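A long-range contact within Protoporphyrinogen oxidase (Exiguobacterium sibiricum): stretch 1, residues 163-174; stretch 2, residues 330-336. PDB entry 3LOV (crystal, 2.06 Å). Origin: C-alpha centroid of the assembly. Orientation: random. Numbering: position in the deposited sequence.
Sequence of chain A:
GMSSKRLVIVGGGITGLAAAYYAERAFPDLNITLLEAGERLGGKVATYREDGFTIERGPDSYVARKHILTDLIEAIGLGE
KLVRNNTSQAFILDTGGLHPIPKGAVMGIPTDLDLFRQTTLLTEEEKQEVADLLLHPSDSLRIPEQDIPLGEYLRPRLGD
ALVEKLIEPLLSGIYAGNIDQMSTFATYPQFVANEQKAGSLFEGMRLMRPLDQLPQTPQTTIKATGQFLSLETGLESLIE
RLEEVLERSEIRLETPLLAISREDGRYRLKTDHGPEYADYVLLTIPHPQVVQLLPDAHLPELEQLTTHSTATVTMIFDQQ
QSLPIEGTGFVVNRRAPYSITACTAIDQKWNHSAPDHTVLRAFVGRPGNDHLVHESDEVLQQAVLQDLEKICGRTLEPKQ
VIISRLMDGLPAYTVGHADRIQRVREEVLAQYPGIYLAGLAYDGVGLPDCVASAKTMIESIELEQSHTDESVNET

Stretch 1, residues 163-174: VEKLIEPLLSGI
Stretch 2, residues 330-336: FVVNRRA

A kinked helix packs its proline against the end of a strand through a small apolar patch, while two arginines of the following turn reach its glutamates through salt bridges and water. Helix 163-172 and strand 330-332 approach to 8.1 Å between axes, their N-to-C directions 116° apart; CA atoms pair Pro169 with Asn333 (6.0 Å) and Gly173 with Val331 (6.3 Å). The helix opens into a pi-type turn at 163-167 (Glu168 N to Val163 O, 2.9 Å) and kinks at Pro169, whose ring nitrogen has no hydrogen to give. Regular turns resume with Leu170 N to Leu166 O (3.0 Å) and run to Gly173 N to Pro169 O (3.0 Å); Gly173 then leaves helical geometry at phi/psi 56/-144, a positive phi that favours glycine. Val331 (-107/149, chi1 m) points toward the helix, its CG2 4.3 Å from Pro169 CB (C-gamma endo) and its CG1 4.1 Å from Gly173 CA. Beyond the strand, Asn333 to Ala336 form a type I turn closed by Ala336 N to Asn333 O (3.0 Å). Asn333 (chi1 t, chi2 -46°) holds Arg335 through its OD1, which accepts from Arg335 N (2.8 Å) and NH1 (3.0 Å); its ND2 gives to water 2 (2.9 Å), which donates to Lys165 O (2.7 Å). Glu168 (t, t, 58°) meets Arg334 (p, t, m, 176°) edge-on: OE2 lies 3.2 Å from NH1 near the guanidinium plane, and NH1 also gives a weak hydrogen bond to OE1 (3.5 Å). Arg335 (m, t, t, 73°) instead lays a guanidinium face over Glu164 CB; Glu164 (m, t, 12°) OE1 is 3.8 Å from Arg335 NH2 but well out of plane, a long, purely electrostatic bridge. Water 1 links Arg335 NH1 (2.9 Å) to Glu164 O (2.7 Å) and Glu168 OE1 (2.5 Å); water 3 joins Arg335 NH2 (2.9 Å) to Glu168 OE1 (2.7 Å).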

ATOM      1  N   VAL A 163       9.674  11.019  17.082  1.00 22.52           N
ATOM      2  CA  VAL A 163       9.407   9.770  16.369  1.00 23.14           C
ATOM      3  C   VAL A 163       7.995   9.255  16.664  1.00 24.80           C
ATOM      4  O   VAL A 163       7.218   8.936  15.738  1.00 21.95           O
ATOM      5  CB  VAL A 163      10.450   8.694  16.734  1.00 23.46           C
ATOM      6  CG1 VAL A 163       9.961   7.318  16.319  1.00 21.17           C
ATOM      7  CG2 VAL A 163      11.758   9.016  16.077  1.00 12.96           C
ATOM      8  N   GLU A 164       7.641   9.231  17.954  1.00 24.21           N
ATOM      9  CA  GLU A 164       6.319   8.725  18.379  1.00 23.32           C
ATOM     10  C   GLU A 164       5.143   9.581  18.039  1.00 20.18           C
ATOM     11  O   GLU A 164       4.139   9.077  17.555  1.00 21.33           O
ATOM     12  CB  GLU A 164       6.312   8.473  19.899  1.00 22.86           C
ATOM     13  CG  GLU A 164       7.251   7.412  20.233  1.00 15.49           C
ATOM     14  CD  GLU A 164       7.526   7.243  21.696  1.00 26.20           C
ATOM     15  OE1 GLU A 164       6.814   7.825  22.543  1.00 27.77           O
ATOM     16  OE2 GLU A 164       8.464   6.503  21.975  1.00 19.23           O
ATOM     17  N   LYS A 165       5.260  10.885  18.291  1.00 23.18           N
ATOM     18  CA  LYS A 165       4.151  11.813  18.140  1.00 23.89           C
ATOM     19  C   LYS A 165       3.957  12.298  16.716  1.00 22.36           C
ATOM     20  O   LYS A 165       2.842  12.726  16.345  1.00 22.23           O
ATOM     21  CB  LYS A 165       4.313  13.037  19.070  1.00 24.39           C
ATOM     22  CG  LYS A 165       4.264  12.676  20.555  1.00 25.09           C
ATOM     23  CD  LYS A 165       4.463  13.908  21.457  1.00 26.29           C
ATOM     24  CE  LYS A 165       4.192  13.560  22.916  1.00 32.50           C
ATOM     25  NZ  LYS A 165       4.055  14.779  23.786  1.00 44.21           N
ATOM     26  N   LEU A 166       5.019  12.307  15.914  1.00 20.43           N
ATOM     27  CA  LEU A 166       4.873  12.844  14.534  1.00 16.03           C
ATOM     28  C   LEU A 166       5.295  11.887  13.408  1.00 19.14           C
ATOM     29  O   LEU A 166       4.503  11.622  12.499  1.00 20.75           O
ATOM     30  CB  LEU A 166       5.589  14.183  14.413  1.00 17.43           C
ATOM     31  CG  LEU A 166       5.509  14.789  13.011  1.00 24.27           C
ATOM     32  CD1 LEU A 166       4.057  14.974  12.563  1.00 21.59           C
ATOM     33  CD2 LEU A 166       6.334  16.077  12.953  1.00 24.69           C
ATOM     34  N   ILE A 167       6.516  11.354  13.467  1.00 21.88           N
ATOM     35  CA  ILE A 167       7.089  10.651  12.317  1.00 21.44           C
ATOM     36  C   ILE A 167       6.368   9.334  12.050  1.00 22.72           C
ATOM     37  O   ILE A 167       5.956   9.052  10.937  1.00 21.92           O
ATOM     38  CB  ILE A 167       8.560  10.335  12.499  1.00 21.16           C
ATOM     39  CG1 ILE A 167       9.369  11.585  12.888  1.00 29.56           C
ATOM     40  CG2 ILE A 167       9.145   9.762  11.200  1.00 19.38           C
ATOM     41  CD1 ILE A 167       9.368  12.644  11.883  1.00 23.69           C
ATOM     42  N   GLU A 168       6.202   8.527  13.079  1.00 21.18           N
ATOM     43  CA  GLU A 168       5.505   7.263  12.907  1.00 20.62           C
ATOM     44  C   GLU A 168       4.130   7.408  12.304  1.00 18.45           C
ATOM     45  O   GLU A 168       3.847   6.760  11.302  1.00 18.68           O
ATOM     46  CB  GLU A 168       5.460   6.435  14.212  1.00 20.77           C
ATOM     47  CG  GLU A 168       4.694   5.135  14.054  1.00 22.19           C
ATOM     48  CD  GLU A 168       4.958   4.188  15.228  1.00 26.43           C
ATOM     49  OE1 GLU A 168       4.685   4.588  16.375  1.00 21.42           O
ATOM     50  OE2 GLU A 168       5.474   3.091  15.004  1.00 26.71           O
ATOM     51  N   PRO A 169       3.238   8.208  12.912  1.00 18.90           N
ATOM     52  CA  PRO A 169       1.927   8.279  12.289  1.00 18.44           C
ATOM     53  C   PRO A 169       1.928   8.948  10.903  1.00 21.64           C
ATOM     54  O   PRO A 169       1.166   8.550  10.039  1.00 18.48           O
ATOM     55  CB  PRO A 169       1.104   9.083  13.294  1.00 22.74           C
ATOM     56  CG  PRO A 169       2.033   9.703  14.211  1.00 22.42           C
ATOM     57  CD  PRO A 169       3.262   8.856  14.225  1.00 20.94           C
ATOM     58  N   LEU A 170       2.804   9.931  10.699  1.00 23.72           N
ATOM     59  CA  LEU A 170       2.965  10.594   9.385  1.00 26.03           C
ATOM     60  C   LEU A 170       3.451   9.627   8.311  1.00 26.47           C
ATOM     61  O   LEU A 170       2.809   9.431   7.286  1.00 27.25           O
ATOM     62  CB  LEU A 170       3.957  11.754   9.505  1.00 25.08           C
ATOM     63  CG  LEU A 170       4.129  12.659   8.291  1.00 32.83           C
ATOM     64  CD1 LEU A 170       2.841  13.403   7.949  1.00 34.45           C
ATOM     65  CD2 LEU A 170       5.295  13.658   8.535  1.00 29.69           C
ATOM     66  N   LEU A 171       4.571   8.995   8.567  1.00 27.59           N
ATOM     67  CA  LEU A 171       5.173   8.126   7.577  1.00 30.41           C
ATOM     68  C   LEU A 171       4.406   6.813   7.392  1.00 33.37           C
ATOM     69  O   LEU A 171       4.358   6.305   6.279  1.00 35.58           O
ATOM     70  CB  LEU A 171       6.664   7.887   7.884  1.00 30.91           C
ATOM     71  CG  LEU A 171       7.603   9.128   7.821  1.00 28.07           C
ATOM     72  CD1 LEU A 171       9.094   8.652   7.855  1.00 26.65           C
ATOM     73  CD2 LEU A 171       7.355  10.058   6.589  1.00 28.83           C
ATOM     74  N   SER A 172       3.773   6.282   8.450  1.00 31.86           N
ATOM     75  CA  SER A 172       2.975   5.070   8.318  1.00 31.23           C
ATOM     76  C   SER A 172       1.668   5.311   7.594  1.00 32.38           C
ATOM     77  O   SER A 172       1.220   4.452   6.826  1.00 35.89           O
ATOM     78  CB  SER A 172       2.705   4.427   9.689  1.00 27.38           C
ATOM     79  OG  SER A 172       3.916   3.829  10.117  1.00 30.28           O
ATOM     80  N   GLY A 173       1.049   6.458   7.836  1.00 30.30           N
ATOM     81  CA  GLY A 173      -0.187   6.811   7.125  1.00 31.45           C
ATOM     82  C   GLY A 173      -1.234   5.723   7.319  1.00 33.11           C
ATOM     83  O   GLY A 173      -1.254   5.074   8.377  1.00 32.51           O
ATOM     84  N   ILE A 174      -2.031   5.465   6.288  1.00 30.97           N
ATOM     85  CA  ILE A 174      -3.100   4.460   6.368  1.00 34.20           C
ATOM     86  C   ILE A 174      -2.590   3.001   6.592  1.00 35.03           C
ATOM     87  O   ILE A 174      -3.311   2.164   7.149  1.00 34.97           O
ATOM     88  CB  ILE A 174      -4.038   4.533   5.139  1.00 33.10           C
ATOM     89  CG1 ILE A 174      -3.293   4.214   3.842  1.00 33.21           C
ATOM     90  CG2 ILE A 174      -4.696   5.941   5.022  1.00 36.58           C
ATOM     91  CD1 ILE A 174      -4.218   4.282   2.628  1.00 39.68           C
ATOM     92  N   PHE A 330      -6.724  13.515   8.211  1.00 25.39           N
ATOM     93  CA  PHE A 330      -5.861  13.364   9.384  1.00 26.25           C
ATOM     94  C   PHE A 330      -5.428  11.912   9.612  1.00 25.05           C
ATOM     95  O   PHE A 330      -6.146  10.989   9.213  1.00 27.27           O
ATOM     96  CB  PHE A 330      -6.538  13.941  10.649  1.00 25.12           C
ATOM     97  CG  PHE A 330      -7.829  13.251  11.051  1.00 27.06           C
ATOM     98  CD1 PHE A 330      -7.810  12.116  11.860  1.00 21.06           C
ATOM     99  CD2 PHE A 330      -9.073  13.768  10.666  1.00 25.62           C
ATOM    100  CE1 PHE A 330      -8.981  11.479  12.219  1.00 17.94           C
ATOM    101  CE2 PHE A 330     -10.259  13.136  11.041  1.00 31.26           C
ATOM    102  CZ  PHE A 330     -10.209  11.997  11.829  1.00 30.75           C
ATOM    103  N   VAL A 331      -4.257  11.742  10.239  1.00 23.19           N
ATOM    104  CA  VAL A 331      -3.773  10.450  10.755  1.00 25.09           C
ATOM    105  C   VAL A 331      -3.878  10.451  12.300  1.00 24.78           C
ATOM    106  O   VAL A 331      -3.809  11.517  12.928  1.00 23.98           O
ATOM    107  CB  VAL A 331      -2.328  10.191  10.293  1.00 26.37           C
ATOM    108  CG1 VAL A 331      -2.275   9.979   8.782  1.00 27.89           C
ATOM    109  CG2 VAL A 331      -1.416  11.364  10.681  1.00 27.03           C
ATOM    110  N   VAL A 332      -4.111   9.283  12.908  1.00 22.39           N
ATOM    111  CA  VAL A 332      -4.327   9.184  14.349  1.00 20.97           C
ATOM    112  C   VAL A 332      -3.150   8.517  15.071  1.00 21.67           C
ATOM    113  O   VAL A 332      -2.666   7.436  14.689  1.00 17.89           O
ATOM    114  CB  VAL A 332      -5.616   8.396  14.679  1.00 23.42           C
ATOM    115  CG1 VAL A 332      -5.935   8.397  16.228  1.00 19.64           C
ATOM    116  CG2 VAL A 332      -6.775   8.944  13.853  1.00 21.61           C
ATOM    117  N   ASN A 333      -2.709   9.148  16.153  1.00 22.03           N
ATOM    118  CA  ASN A 333      -1.717   8.524  17.016  1.00 22.54           C
ATOM    119  C   ASN A 333      -2.357   7.275  17.650  1.00 22.86           C
ATOM    120  O   ASN A 333      -3.483   7.325  18.151  1.00 22.35           O
ATOM    121  CB  ASN A 333      -1.225   9.496  18.073  1.00 19.74           C
ATOM    122  CG  ASN A 333      -0.096   8.920  18.915  1.00 25.15           C
ATOM    123  OD1 ASN A 333      -0.159   7.772  19.379  1.00 19.87           O
ATOM    124  ND2 ASN A 333       0.947   9.712  19.116  1.00 27.71           N
ATOM    125  N   ARG A 334      -1.643   6.163  17.566  1.00 22.77           N
ATOM    126  CA  ARG A 334      -2.131   4.860  18.032  1.00 20.93           C
ATOM    127  C   ARG A 334      -2.443   4.856  19.541  1.00 22.32           C
ATOM    128  O   ARG A 334      -3.237   4.020  20.020  1.00 19.07           O
ATOM    129  CB  ARG A 334      -1.067   3.809  17.746  1.00 20.43           C
ATOM    130  CG  ARG A 334       0.176   3.943  18.630  1.00 18.55           C
ATOM    131  CD  ARG A 334       1.425   3.268  17.997  1.00 22.96           C
ATOM    132  NE  ARG A 334       1.170   1.870  17.703  1.00 21.18           N
ATOM    133  CZ  ARG A 334       2.030   1.056  17.085  1.00 27.66           C
ATOM    134  NH1 ARG A 334       3.210   1.482  16.665  1.00 25.17           N
ATOM    135  NH2 ARG A 334       1.700  -0.205  16.878  1.00 29.12           N
ATOM    136  N   ARG A 335      -1.824   5.775  20.290  1.00 22.51           N
ATOM    137  CA  ARG A 335      -2.104   5.914  21.717  1.00 25.91           C
ATOM    138  C   ARG A 335      -3.454   6.549  22.048  1.00 28.11           C
ATOM    139  O   ARG A 335      -3.888   6.448  23.189  1.00 27.46           O
ATOM    140  CB  ARG A 335      -0.983   6.703  22.428  1.00 27.66           C
ATOM    141  CG  ARG A 335       0.345   6.015  22.349  1.00 25.17           C
ATOM    142  CD  ARG A 335       1.510   6.973  22.664  1.00 20.88           C
ATOM    143  NE  ARG A 335       2.746   6.279  22.342  1.00 18.28           N
ATOM    144  CZ  ARG A 335       3.182   6.040  21.106  1.00 19.75           C
ATOM    145  NH1 ARG A 335       2.469   6.455  20.048  1.00 19.36           N
ATOM    146  NH2 ARG A 335       4.325   5.379  20.919  1.00 20.80           N
ATOM    147  N   ALA A 336      -4.118   7.183  21.079  1.00 25.95           N
ATOM    148  CA  ALA A 336      -5.299   8.018  21.380  1.00 24.85           C
ATOM    149  C   ALA A 336      -6.533   7.138  21.474  1.00 22.84           C
ATOM    150  O   ALA A 336      -6.544   6.076  20.891  1.00 24.60           O
ATOM    151  CB  ALA A 336      -5.501   9.127  20.293  1.00 20.26           C
TER
HETATM  152  O   HOH W   1       3.327   6.466  17.322  1.00 19.40           O
HETATM  153  O   HOH W   2       0.898  12.472  18.156  1.00 21.78           O
HETATM  154  O   HOH W   3       4.849   3.469  18.847  1.00 33.55           O